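PDB 1ZKI: hypothetical protein PA5202 from Pseudomonas aeruginosa, which probably hydrolyses acyl-CoA thioesters, as a hotdog-fold thioesterase of the PaaI-like family. Local coordinates for residues E10-A15 with H70-Q75; A32-P37 with F55-V60. All coordinates share one frame; numbering follows the deposited sequence. Where two conformers were deposited one is given.

Contact 1. Residues E10-A15 with H70-Q75; sequences EQMISA and HGFDRQ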
loop_
_atom_site.group_PDB
_atom_site.type_symbol
_atom_site.label_atom_id
_atom_site.label_comp_id
_atom_site.label_asym_id
_atom_site.label_seq_id
_atom_site.Cartn_x
_atom_site.Cartn_y
_atom_site.Cartn_z
ATOM N N GLU A 10 -5.241 -24.097 15.083
ATOM C CA GLU A 10 -5.670 -24.945 13.965
ATOM C C GLU A 10 -6.662 -24.246 13.032
ATOM O O GLU A 10 -6.791 -24.613 11.867
ATOM C CB GLU A 10 -6.247 -26.271 14.481
ATOM C CG GLU A 10 -6.617 -27.284 13.393
ATOM C CD GLU A 10 -5.481 -27.552 12.410
ATOM O OE1 GLU A 10 -5.639 -27.210 11.218
ATOM O OE2 GLU A 10 -4.431 -28.094 12.827
ATOM N N GLN A 11 -7.348 -23.232 13.551
ATOM C CA GLN A 11 -8.352 -22.486 12.787
ATOM C C GLN A 11 -7.704 -21.393 11.915
ATOM O O GLN A 11 -8.352 -20.801 11.042
ATOM C CB GLN A 11 -9.359 -21.872 13.774
ATOM C CG GLN A 11 -10.428 -20.970 13.176
ATOM C CD GLN A 11 -11.787 -21.644 13.059
ATOM O OE1 GLN A 11 -12.821 -21.024 13.331
ATOM N NE2 GLN A 11 -11.795 -22.915 12.657
HETATM N N MSE A 12 -6.424 -21.127 12.154
HETATM C CA MSE A 12 -5.751 -20.003 11.514
HETATM C C MSE A 12 -4.625 -20.412 10.577
HETATM O O MSE A 12 -3.910 -19.545 10.050
HETATM C CB MSE A 12 -5.182 -19.077 12.579
HETATM C CG MSE A 12 -6.220 -18.517 13.512
HETATM SE SE MSE A 12 -5.325 -17.301 14.706
HETATM C CE MSE A 12 -4.596 -18.567 15.986
ATOM N N ILE A 13 -4.431 -21.716 10.404
ATOM C CA ILE A 13 -3.279 -22.208 9.656
ATOM C C ILE A 13 -3.710 -23.158 8.551
ATOM O O ILE A 13 -4.832 -23.675 8.564
ATOM C CB ILE A 13 -2.246 -22.912 10.582
ATOM C CG1 ILE A 13 -2.856 -24.183 11.200
ATOM C CG2 ILE A 13 -1.741 -21.954 11.660
ATOM C CD1 ILE A 13 -1.923 -24.951 12.141
ATOM N N SER A 14 -2.820 -23.371 7.592
ATOM C CA SER A 14 -3.056 -24.317 6.501
ATOM C C SER A 14 -1.801 -25.185 6.369
ATOM O O SER A 14 -0.772 -24.873 6.975
ATOM C CB SER A 14 -3.285 -23.568 5.184
ATOM O OG SER A 14 -2.138 -22.811 4.796
ATOM N N ALA A 15 -1.866 -26.238 5.558
ATOM C CA ALA A 15 -0.679 -27.056 5.297
ATOM C C ALA A 15 0.450 -26.175 4.755
ATOM O O ALA A 15 1.608 -26.318 5.153
ATOM C CB ALA A 15 -0.992 -28.147 4.311
ATOM N N HIS A 70 -14.499 -9.886 9.184
ATOM C CA HIS A 70 -15.793 -10.532 8.887
ATOM C C HIS A 70 -16.164 -11.707 9.808
ATOM O O HIS A 70 -17.300 -12.211 9.763
ATOM C CB HIS A 70 -15.939 -10.913 7.399
ATOM C CG HIS A 70 -14.853 -11.799 6.868
ATOM N ND1 HIS A 70 -14.598 -13.063 7.363
ATOM C CD2 HIS A 70 -13.994 -11.622 5.835
ATOM C CE1 HIS A 70 -13.605 -13.609 6.682
ATOM N NE2 HIS A 70 -13.219 -12.753 5.749
ATOM N N GLY A 71 -15.220 -12.121 10.651
ATOM C CA GLY A 71 -15.420 -13.264 11.542
ATOM C C GLY A 71 -14.960 -14.552 10.888
ATOM O O GLY A 71 -15.007 -14.693 9.657
ATOM N N PHE A 72 -14.526 -15.502 11.715
ATOM C CA PHE A 72 -14.015 -16.787 11.220
ATOM C C PHE A 72 -15.134 -17.723 10.778
ATOM O O PHE A 72 -14.878 -18.789 10.206
ATOM C CB PHE A 72 -13.093 -17.447 12.251
ATOM C CG PHE A 72 -11.722 -16.844 12.290
ATOM C CD1 PHE A 72 -10.673 -17.415 11.563
ATOM C CD2 PHE A 72 -11.484 -15.681 13.019
ATOM C CE1 PHE A 72 -9.391 -16.847 11.579
ATOM C CE2 PHE A 72 -10.213 -15.099 13.038
ATOM C CZ PHE A 72 -9.159 -15.682 12.313
ATOM N N ASP A 73 -16.373 -17.303 11.027
ATOM C CA ASP A 73 -17.560 -18.015 10.559
ATOM C C ASP A 73 -17.905 -17.626 9.118
ATOM O O ASP A 73 -18.865 -18.144 8.540
ATOM C CB ASP A 73 -18.746 -17.719 11.482
ATOM C CG ASP A 73 -19.170 -16.250 11.446
ATOM O OD1 ASP A 73 -18.289 -15.356 11.346
ATOM O OD2 ASP A 73 -20.393 -15.988 11.527
ATOM N N ARG A 74 -17.153 -16.671 8.574
ATOM C CA ARG A 74 -17.289 -16.272 7.177
ATOM C C ARG A 74 -15.945 -16.416 6.474
ATOM O O ARG A 74 -14.905 -16.524 7.131
ATOM C CB ARG A 74 -17.795 -14.834 7.064
ATOM C CG ARG A 74 -19.299 -14.708 7.194
ATOM C CD ARG A 74 -19.753 -13.286 6.910
ATOM N NE ARG A 74 -21.153 -13.249 6.494
ATOM C CZ ARG A 74 -22.190 -13.209 7.325
ATOM N NH1 ARG A 74 -22.002 -13.193 8.641
ATOM N NH2 ARG A 74 -23.422 -13.186 6.835
ATOM N N GLN A 75 -15.970 -16.427 5.142
ATOM C CA GLN A 75 -14.753 -16.639 4.367
ATOM C C GLN A 75 -14.497 -15.497 3.392
ATOM O O GLN A 75 -15.430 -14.835 2.937
ATOM C CB GLN A 75 -14.840 -17.960 3.596
ATOM C CG GLN A 75 -15.178 -19.182 4.456
ATOM C CD GLN A 75 -14.084 -19.507 5.467
ATOM O OE1 GLN A 75 -14.367 -19.835 6.626
ATOM N NE2 GLN A 75 -12.830 -19.424 5.030
#
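Phe72 meets Gln11 and the selenomethionine Met12 at one end of the hotdog fold, where the loop leaving the central helix 51-70 faces the N-terminal segment that leads into helix 15-20. The inner side of this small contact is the packed one. Buried Met12 comes obliquely to the Phe72 ring, its CG 4.1 Å from Phe72 CE1, and the packing continues behind them into the fold: Leu27 of strand 23-27 and Leu64 of helix 51-70 touch both Met12 and Phe72, and Pro7 lies against the pair as well.

The solvent side belongs to Gln11, which is exposed although it comes just as near. A trans first torsion (176°) and a bend at chi2 (103°) lay its side chain along Phe72 in the opposite sense, with the amide plane 20° from that of the ring. Gln11 CG sits 3.9 Å from Phe72 CD1.

Phe72 is presented by a type I turn, Gly71 to Arg74, that follows the helix end. Gly71 has positive phi with an extended psi, a conformation that calls for glycine. Its carbonyl O is gripped from opposite faces, by Arg74 N and by the ring of His70, whose ND1 lies 2.8 Å from Gly71 O. On the solvent side, Gln11 OE1 comes to 3.7 Å from Phe72 CB.

Contact 2. Residues A32-P37 with F55-V60; sequences AEVRLP and FSLMDV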
loop_
_atom_site.group_PDB
_atom_site.type_symbol
_atom_site.label_atom_id
_atom_site.label_comp_id
_atom_site.label_asym_id
_atom_site.label_seq_id
_atom_site.Cartn_x
_atom_site.Cartn_y
_atom_site.Cartn_z
ATOM N N ALA A 32 -4.070 -8.175 11.930
ATOM C CA ALA A 32 -3.419 -9.417 12.325
ATOM C C ALA A 32 -1.913 -9.281 12.273
ATOM O O ALA A 32 -1.388 -8.451 11.528
ATOM C CB ALA A 32 -3.883 -10.571 11.427
ATOM N N GLU A 33 -1.227 -10.086 13.078
ATOM C CA GLU A 33 0.226 -10.152 13.039
ATOM C C GLU A 33 0.639 -11.610 12.961
ATOM O O GLU A 33 0.106 -12.454 13.686
ATOM C CB GLU A 33 0.874 -9.491 14.268
ATOM C CG GLU A 33 2.419 -9.568 14.228
ATOM C CD GLU A 33 3.119 -8.758 15.312
ATOM O OE1 GLU A 33 2.458 -7.935 15.989
ATOM O OE2 GLU A 33 4.348 -8.950 15.487
ATOM N N VAL A 34 1.603 -11.881 12.086
ATOM C CA VAL A 34 2.157 -13.224 11.890
ATOM C C VAL A 34 3.688 -13.126 11.889
ATOM O O VAL A 34 4.236 -12.147 11.366
ATOM C CB VAL A 34 1.624 -13.825 10.545
ATOM C CG1 VAL A 34 2.251 -15.162 10.238
ATOM C CG2 VAL A 34 0.087 -13.935 10.565
ATOM N N ARG A 35 4.375 -14.113 12.470
ATOM C CA ARG A 35 5.845 -14.117 12.478
ATOM C C ARG A 35 6.360 -15.218 11.570
ATOM O O ARG A 35 5.662 -16.216 11.338
ATOM C CB ARG A 35 6.407 -14.283 13.904
ATOM C CG ARG A 35 6.109 -15.604 14.544
ATOM C CD ARG A 35 6.668 -15.703 15.985
ATOM N NE ARG A 35 8.129 -15.877 16.036
ATOM C CZ ARG A 35 8.767 -17.044 15.959
ATOM N NH1 ARG A 35 10.099 -17.083 16.022
ATOM N NH2 ARG A 35 8.088 -18.189 15.802
ATOM N N LEU A 36 7.579 -15.032 11.069
ATOM C CA LEU A 36 8.243 -15.997 10.195
ATOM C C LEU A 36 9.727 -16.013 10.531
ATOM O O LEU A 36 10.441 -15.070 10.187
ATOM C CB LEU A 36 8.036 -15.664 8.708
ATOM C CG LEU A 36 8.782 -16.560 7.689
ATOM C CD1 LEU A 36 8.496 -18.055 7.940
ATOM C CD2 LEU A 36 8.419 -16.154 6.228
ATOM N N PRO A 37 10.187 -17.077 11.215
ATOM C CA PRO A 37 11.621 -17.218 11.473
ATOM C C PRO A 37 12.357 -17.695 10.225
ATOM O O PRO A 37 11.822 -18.528 9.462
ATOM C CB PRO A 37 11.681 -18.286 12.575
ATOM C CG PRO A 37 10.437 -19.102 12.395
ATOM C CD PRO A 37 9.386 -18.156 11.827
ATOM N N PHE A 55 6.133 -12.990 0.422
ATOM C CA PHE A 55 4.784 -12.807 -0.076
ATOM C C PHE A 55 3.807 -13.757 0.624
ATOM O O PHE A 55 2.695 -13.358 0.956
ATOM C CB PHE A 55 4.725 -12.998 -1.587
ATOM C CG PHE A 55 3.344 -12.876 -2.136
ATOM C CD1 PHE A 55 2.887 -11.648 -2.621
ATOM C CD2 PHE A 55 2.485 -13.980 -2.128
ATOM C CE1 PHE A 55 1.587 -11.520 -3.122
ATOM C CE2 PHE A 55 1.182 -13.875 -2.620
ATOM C CZ PHE A 55 0.729 -12.643 -3.126
ATOM N N SER A 56 4.211 -15.010 0.831
ATOM C CA SER A 56 3.355 -16.006 1.483
ATOM C C SER A 56 2.987 -15.523 2.883
ATOM O O SER A 56 1.835 -15.564 3.279
ATOM C CB SER A 56 4.058 -17.358 1.541
ATOM O OG SER A 56 4.272 -17.858 0.225
ATOM N N LEU A 57 3.981 -15.028 3.609
ATOM C CA LEU A 57 3.743 -14.414 4.899
ATOM C C LEU A 57 2.698 -13.302 4.787
ATOM O O LEU A 57 1.703 -13.289 5.549
ATOM C CB LEU A 57 5.055 -13.866 5.439
ATOM C CG LEU A 57 4.948 -12.910 6.626
ATOM C CD1 LEU A 57 4.379 -13.647 7.852
ATOM C CD2 LEU A 57 6.336 -12.336 6.904
HETATM N N MSE A 58 2.890 -12.394 3.828
HETATM C CA MSE A 58 1.958 -11.291 3.665
HETATM C C MSE A 58 0.531 -11.763 3.341
HETATM O O MSE A 58 -0.424 -11.317 3.962
HETATM C CB MSE A 58 2.449 -10.314 2.589
HETATM C CG MSE A 58 1.539 -9.109 2.464
HETATM SE SE MSE A 58 2.368 -7.833 1.280
HETATM C CE MSE A 58 3.876 -7.376 2.441
ATOM N N ASP A 59 0.401 -12.672 2.380
ATOM C CA ASP A 59 -0.927 -13.163 1.977
ATOM C C ASP A 59 -1.663 -13.805 3.171
ATOM O O ASP A 59 -2.864 -13.561 3.401
ATOM C CB ASP A 59 -0.788 -14.151 0.815
ATOM C CG ASP A 59 -2.128 -14.711 0.374
ATOM O OD1 ASP A 59 -2.996 -13.934 -0.081
ATOM O OD2 ASP A 59 -2.334 -15.917 0.543
ATOM N N VAL A 60 -0.943 -14.611 3.948
ATOM C CA VAL A 60 -1.543 -15.251 5.114
ATOM C C VAL A 60 -1.993 -14.232 6.163
ATOM O O VAL A 60 -3.097 -14.339 6.696
ATOM C CB VAL A 60 -0.618 -16.326 5.705
ATOM C CG1 VAL A 60 -1.104 -16.786 7.081
ATOM C CG2 VAL A 60 -0.525 -17.536 4.708
#
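The sausage helix of this hotdog fold, 51-70, packs Leu57 against Val34 and Leu36 of strand 31-37, part of the antiparallel sheet that wraps it, close to the centre of the chain. The segments 32-37 and 55-60 run nearly antiparallel, at 156°, with their axes 8.8 Å apart at closest approach.

Leu57 is the helix residue that does the work. Its first torsion, 166°, carries CG out toward the strand, and the second, 65°, sets one methyl toward Val34 and the other toward Leu36. Leu57 CD1 lies 3.5 Å from Val34 CG1, a snug methyl-to-methyl contact, and 3.8 Å from the backbone O of Val34. Leu57 CD2 lies 4.1 Å from Leu36 CB. Leu36 in turn sends its own CD2 back to the base of the helix side chain, 4.1 Å from Leu57 CB, so the two leucines cross at a slant. Val34 and Leu57, by contrast, pass side by side in opposite directions. The neighbouring strand 93-103 carries the surface on: Val94 touches both leucines and Cys96 touches Leu57, while Leu22 closes over Leu36, Leu57 and Val60.

Strand alternation sorts the chemistry. Val34 and Leu36 turn inward to the helix; Arg35, between them, turns to the other face of the sheet, where its guanidinium makes salt bridges with Asp23 and Glu93. The side chains that meet are all aliphatic, with one backbone carbonyl O beside Leu57 CD1. Helix and strand are therefore held here by close fit and the burial of branched aliphatic side chains, while the charged side chains of the strand, Glu33 and Arg35, lie on its other face.

Both contacts involve helix 51-70, but at different places. Contact 2 uses the body of the helix and is buried; contact 1 uses the loop just past its C-terminal end and is partly exposed. The centre of contact 2 lies about 3 Å from the centre of the chain, that of contact 1 about 13 Å. Their own centres are 15 Å apart, and they do not touch, though their nearest atoms come within about 5 Å. Neither is joined by hydrogen bonds. In the core, aliphatic branches interlock between strand and helix; at the periphery, an aromatic ring meets a selenomethionine and a glutamine between two irregular segments. Leu27 touches Met12 and Phe72 of contact 1 and Ala32 of segment 32-37.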